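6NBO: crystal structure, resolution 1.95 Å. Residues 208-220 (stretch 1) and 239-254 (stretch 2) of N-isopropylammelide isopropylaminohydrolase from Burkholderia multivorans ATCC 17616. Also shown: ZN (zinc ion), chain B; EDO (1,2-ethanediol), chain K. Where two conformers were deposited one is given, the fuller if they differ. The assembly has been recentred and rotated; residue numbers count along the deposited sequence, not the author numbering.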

# COMPACT_ATOMS: atom_id res chain seq x y z
N ALA A 208 -14.49 3.46 -14.43
CA ALA A 208 -14.38 2.33 -13.52
C ALA A 208 -15.62 1.45 -13.58
O ALA A 208 -15.51 0.22 -13.57
CB ALA A 208 -14.15 2.83 -12.09
N GLU A 209 -16.79 2.07 -13.66
CA GLU A 209 -18.03 1.30 -13.73
C GLU A 209 -18.06 0.44 -14.98
O GLU A 209 -18.55 -0.70 -14.95
CB GLU A 209 -19.23 2.25 -13.70
CG GLU A 209 -20.59 1.56 -13.77
CD GLU A 209 -21.16 1.27 -12.39
OE1 GLU A 209 -20.38 1.18 -11.41
OE2 GLU A 209 -22.40 1.14 -12.28
N ARG A 210 -17.53 0.95 -16.09
CA ARG A 210 -17.54 0.20 -17.34
C ARG A 210 -16.73 -1.08 -17.23
O ARG A 210 -17.10 -2.11 -17.81
CB ARG A 210 -17.00 1.07 -18.47
CG ARG A 210 -16.64 0.30 -19.74
CD ARG A 210 -16.78 1.20 -20.95
NE ARG A 210 -16.20 2.52 -20.69
CZ ARG A 210 -15.10 2.99 -21.28
NH1 ARG A 210 -14.46 2.26 -22.18
NH2 ARG A 210 -14.66 4.19 -20.96
N TYR A 211 -15.63 -1.06 -16.49
CA TYR A 211 -14.80 -2.24 -16.30
C TYR A 211 -15.07 -2.94 -14.98
O TYR A 211 -14.41 -3.94 -14.68
CB TYR A 211 -13.31 -1.85 -16.41
CG TYR A 211 -12.97 -1.49 -17.84
CD1 TYR A 211 -13.16 -0.20 -18.31
CD2 TYR A 211 -12.52 -2.46 -18.74
CE1 TYR A 211 -12.88 0.12 -19.63
CE2 TYR A 211 -12.25 -2.15 -20.05
CZ TYR A 211 -12.42 -0.86 -20.50
OH TYR A 211 -12.14 -0.56 -21.81
N GLY A 212 -16.05 -2.47 -14.22
CA GLY A 212 -16.38 -3.06 -12.93
C GLY A 212 -15.26 -2.97 -11.91
O GLY A 212 -15.09 -3.89 -11.10
N ARG A 213 -14.50 -1.89 -11.93
CA ARG A 213 -13.33 -1.77 -11.07
C ARG A 213 -13.56 -0.73 -9.99
O ARG A 213 -14.42 0.14 -10.10
CB ARG A 213 -12.08 -1.38 -11.87
CG ARG A 213 -11.80 -2.23 -13.08
CD ARG A 213 -11.49 -3.68 -12.75
NE ARG A 213 -11.34 -4.41 -14.01
CZ ARG A 213 -10.23 -4.39 -14.73
NH1 ARG A 213 -9.17 -3.71 -14.31
NH2 ARG A 213 -10.17 -5.04 -15.88
N GLY A 214 -12.76 -0.84 -8.93
CA GLY A 214 -12.72 0.17 -7.90
C GLY A 214 -11.82 1.32 -8.28
O GLY A 214 -11.18 1.35 -9.33
N LEU A 215 -11.76 2.30 -7.37
CA LEU A 215 -10.96 3.50 -7.56
C LEU A 215 -10.14 3.78 -6.31
O LEU A 215 -10.55 3.48 -5.19
CB LEU A 215 -11.82 4.74 -7.87
CG LEU A 215 -12.74 4.63 -9.08
CD1 LEU A 215 -14.13 4.18 -8.65
CD2 LEU A 215 -12.78 5.95 -9.79
N ASP A 216 -8.96 4.38 -6.52
CA ASP A 216 -8.12 4.86 -5.43
C ASP A 216 -7.67 6.25 -5.86
O ASP A 216 -6.84 6.38 -6.77
CB ASP A 216 -6.93 3.92 -5.18
CG ASP A 216 -6.07 4.35 -3.99
OD1 ASP A 216 -5.93 5.56 -3.74
OD2 ASP A 216 -5.52 3.45 -3.31
N LEU A 217 -8.19 7.28 -5.20
CA LEU A 217 -8.07 8.65 -5.65
C LEU A 217 -7.14 9.44 -4.74
O LEU A 217 -7.33 9.42 -3.52
CB LEU A 217 -9.46 9.31 -5.70
CG LEU A 217 -10.47 8.58 -6.59
CD1 LEU A 217 -11.85 9.18 -6.45
CD2 LEU A 217 -10.02 8.60 -8.06
N HIS A 218 -6.13 10.10 -5.32
CA HIS A 218 -5.30 11.04 -4.59
C HIS A 218 -6.10 12.30 -4.28
O HIS A 218 -6.58 12.97 -5.20
CB HIS A 218 -4.06 11.43 -5.41
CG HIS A 218 -2.97 10.41 -5.45
ND1 HIS A 218 -3.12 9.18 -6.06
CD2 HIS A 218 -1.69 10.45 -5.00
CE1 HIS A 218 -1.99 8.50 -5.97
NE2 HIS A 218 -1.10 9.25 -5.33
N LEU A 219 -6.23 12.66 -3.01
CA LEU A 219 -6.94 13.88 -2.64
C LEU A 219 -5.99 14.71 -1.78
O LEU A 219 -5.92 14.52 -0.57
CB LEU A 219 -8.26 13.58 -1.91
CG LEU A 219 -9.12 14.84 -1.74
CD1 LEU A 219 -9.47 15.45 -3.11
CD2 LEU A 219 -10.38 14.57 -0.94
N HIS A 220 -5.27 15.64 -2.43
CA HIS A 220 -4.40 16.56 -1.72
C HIS A 220 -5.10 17.85 -1.32
O HIS A 220 -4.51 18.64 -0.57
CB HIS A 220 -3.20 16.98 -2.58
CG HIS A 220 -2.50 15.86 -3.26
ND1 HIS A 220 -2.77 15.50 -4.57
CD2 HIS A 220 -1.51 15.04 -2.84
CE1 HIS A 220 -1.99 14.49 -4.91
NE2 HIS A 220 -1.22 14.19 -3.88
N ALA A 239 -24.23 6.38 -4.78
CA ALA A 239 -25.22 6.31 -5.86
C ALA A 239 -24.99 5.08 -6.74
O ALA A 239 -25.95 4.43 -7.18
CB ALA A 239 -25.18 7.59 -6.69
N LEU A 240 -23.74 4.73 -7.00
CA LEU A 240 -23.41 3.57 -7.82
C LEU A 240 -23.30 2.28 -7.03
O LEU A 240 -22.95 1.24 -7.60
CB LEU A 240 -22.12 3.83 -8.59
CG LEU A 240 -22.22 4.98 -9.60
CD1 LEU A 240 -20.87 5.25 -10.25
CD2 LEU A 240 -23.28 4.65 -10.65
N GLY A 241 -23.57 2.31 -5.73
CA GLY A 241 -23.42 1.12 -4.91
C GLY A 241 -22.02 0.55 -4.92
O GLY A 241 -21.85 -0.67 -4.92
N MET A 242 -21.01 1.41 -4.91
CA MET A 242 -19.62 0.95 -4.99
C MET A 242 -19.02 0.73 -3.61
O MET A 242 -17.95 1.24 -3.26
CB MET A 242 -18.80 1.91 -5.83
CG MET A 242 -19.17 1.83 -7.29
SD MET A 242 -18.03 2.67 -8.36
CE MET A 242 -16.59 1.62 -8.22
N GLN A 243 -19.74 -0.08 -2.84
CA GLN A 243 -19.37 -0.48 -1.49
C GLN A 243 -17.99 -1.12 -1.45
O GLN A 243 -17.72 -2.09 -2.17
CB GLN A 243 -20.42 -1.47 -0.98
CG GLN A 243 -20.35 -1.77 0.49
CD GLN A 243 -20.81 -0.60 1.33
OE1 GLN A 243 -21.38 0.35 0.80
NE2 GLN A 243 -20.56 -0.67 2.63
N HIS A 244 -17.13 -0.61 -0.57
CA HIS A 244 -15.81 -1.18 -0.36
C HIS A 244 -15.00 -1.24 -1.66
O HIS A 244 -14.16 -2.13 -1.84
CB HIS A 244 -15.90 -2.59 0.27
CG HIS A 244 -16.51 -2.62 1.64
ND1 HIS A 244 -17.85 -2.85 1.86
CD2 HIS A 244 -15.95 -2.50 2.87
CE1 HIS A 244 -18.09 -2.84 3.16
NE2 HIS A 244 -16.96 -2.63 3.80
N LYS A 245 -15.26 -0.33 -2.59
CA LYS A 245 -14.50 -0.28 -3.83
C LYS A 245 -13.80 1.05 -4.05
O LYS A 245 -13.14 1.22 -5.09
CB LYS A 245 -15.42 -0.57 -5.03
CG LYS A 245 -15.71 -2.06 -5.20
CD LYS A 245 -16.64 -2.30 -6.37
CE LYS A 245 -15.98 -3.11 -7.47
NZ LYS A 245 -16.91 -3.31 -8.62
N VAL A 246 -13.89 1.99 -3.11
CA VAL A 246 -13.25 3.30 -3.27
C VAL A 246 -12.30 3.54 -2.11
O VAL A 246 -12.63 3.26 -0.95
CB VAL A 246 -14.31 4.43 -3.36
CG1 VAL A 246 -13.64 5.82 -3.33
CG2 VAL A 246 -15.13 4.27 -4.63
N THR A 247 -11.10 4.03 -2.42
CA THR A 247 -10.08 4.40 -1.46
C THR A 247 -9.73 5.86 -1.69
O THR A 247 -9.65 6.31 -2.84
CB THR A 247 -8.83 3.50 -1.64
OG1 THR A 247 -9.20 2.13 -1.45
CG2 THR A 247 -7.70 3.87 -0.68
N ILE A 248 -9.55 6.60 -0.60
CA ILE A 248 -9.08 7.99 -0.66
C ILE A 248 -7.65 8.01 -0.17
O ILE A 248 -7.38 7.67 0.99
CB ILE A 248 -9.94 8.93 0.20
CG1 ILE A 248 -11.43 8.69 -0.06
CG2 ILE A 248 -9.53 10.39 -0.10
CD1 ILE A 248 -11.87 9.03 -1.46
N SER A 249 -6.72 8.44 -1.03
CA SER A 249 -5.32 8.55 -0.61
C SER A 249 -5.01 9.97 -0.16
O SER A 249 -5.44 10.94 -0.78
CB SER A 249 -4.39 8.15 -1.76
OG SER A 249 -4.37 6.73 -1.93
N HIS A 250 -4.22 10.06 0.92
CA HIS A 250 -3.70 11.28 1.54
C HIS A 250 -4.78 11.96 2.38
O HIS A 250 -4.71 11.92 3.62
CB HIS A 250 -3.11 12.21 0.48
CG HIS A 250 -2.04 11.56 -0.34
ND1 HIS A 250 -1.05 10.78 0.22
CD2 HIS A 250 -1.83 11.52 -1.68
CE1 HIS A 250 -0.26 10.32 -0.74
NE2 HIS A 250 -0.71 10.76 -1.90
N ALA A 251 -5.79 12.55 1.74
CA ALA A 251 -6.96 13.07 2.45
C ALA A 251 -6.56 14.10 3.51
O ALA A 251 -7.13 14.12 4.60
CB ALA A 251 -7.77 11.93 3.08
N PHE A 252 -5.59 14.96 3.16
CA PHE A 252 -5.10 15.97 4.09
C PHE A 252 -6.22 16.84 4.66
O PHE A 252 -6.11 17.31 5.80
CB PHE A 252 -4.07 16.88 3.40
CG PHE A 252 -2.92 16.15 2.77
CD1 PHE A 252 -2.37 15.03 3.38
CD2 PHE A 252 -2.39 16.58 1.57
CE1 PHE A 252 -1.31 14.36 2.80
CE2 PHE A 252 -1.33 15.92 0.98
CZ PHE A 252 -0.78 14.81 1.60
N CYS A 253 -7.28 17.07 3.89
CA CYS A 253 -8.33 17.97 4.39
C CYS A 253 -8.97 17.46 5.67
O CYS A 253 -9.51 18.26 6.44
CB CYS A 253 -9.40 18.20 3.32
SG CYS A 253 -10.37 16.73 2.88
N LEU A 254 -8.90 16.15 5.93
CA LEU A 254 -9.44 15.60 7.16
C LEU A 254 -8.67 16.06 8.38
O LEU A 254 -9.18 15.97 9.50
CB LEU A 254 -9.46 14.06 7.08
CG LEU A 254 -10.40 13.42 6.04
CD1 LEU A 254 -10.19 11.90 5.94
CD2 LEU A 254 -11.85 13.74 6.36
ZN ZN B . 0.81 8.92 -4.16
C1 EDO K . -11.65 -3.85 -7.15
O1 EDO K . -12.15 -3.57 -8.45
C2 EDO K . -12.35 -3.02 -6.10
O2 EDO K . -11.61 -3.20 -4.89
O HOH W 1 -17.24 -0.73 -10.49
O HOH W 2 -9.97 1.21 -3.91
O HOH W 3 -3.00 3.71 -2.52
O HOH W 4 -7.54 16.28 1.07

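Stretch 2 meets stretch 1 first through the side chain of Leu240, which points toward the helix of stretch 1; its CD2 lies 4.0 Å from OE2 of Glu209, a loose contact at the margin. Gly241 follows with positive phi, a conformation that glycine adopts easily, and closes the preceding helix in a Schellman motif, as Gly212 does in stretch 1. Met242 then turns inward. Its long, flexible side chain carries CE to 3.6 Å from Leu215 CD1 and 3.2 Å from Arg213 O, filling the space beside the start of the strand.

A type II turn from Met242 to Lys245 reverses the chain. The aliphatic part of Lys245 lies along stretch 1 and its amino group reaches back, NZ donating a hydrogen bond to Gly212 O at 3.1 Å. Water 1 joins the same amino group to Arg213 O. The backbone of Lys245 begins the sheet: Leu215 N donates to Lys245 O at 2.9 Å. Here Gly214 fits closely, its CA 3.0 Å from Lys245 O; a CB in ideal position would clash with that oxygen.

From Val246 to Ser249 the two strands run parallel, and the hydrogen bonds alternate between them. Thr247 N donates to Leu215 O (2.9 Å), Leu217 N to Thr247 O (2.9 Å), Ser249 N to Leu217 O (2.7 Å) and Leu219 N to Ser249 O (2.9 Å). Alternation also sorts the side chains. Val246 and Ile248 share a face with Leu215 and Leu217, where branched apolar groups pack well: Val246 CG2 is 4.1 Å from Leu215 CD1, while Ile248 CG2 approaches Leu219 CB at 3.9 Å. The other face, carrying Thr247 and Ser249 with Asp216 and His218, is more polar. Thr247 sets its methyl CG2 3.4 Å from Asp216 OD2, and water 2 links its OG1 to Leu215 O. Ser249, small enough to sit beside the carboxylate, donates from OG to Asp216 OD1 at 2.7 Å, giving this buried acid a partner.

At His250 the regular pairing loosens and the side chains diverge. Its ring lies obliquely to that of His218, with NE2 3.3 Å from His218 CD2, and nearly parallel to but slid away from the ring of His220. His218 itself binds zinc through NE2 at 2.3 Å. Ala251 N makes a weak hydrogen bond to Leu219 O at 3.0 Å, and water 4 connects that oxygen to Cys253 N. Phe252 brings CE2 to 3.9 Å from His220 CD2, at the edge of the histidine ring, and Cys253 SG ends the contact 4.4 Å from Leu219 CD2.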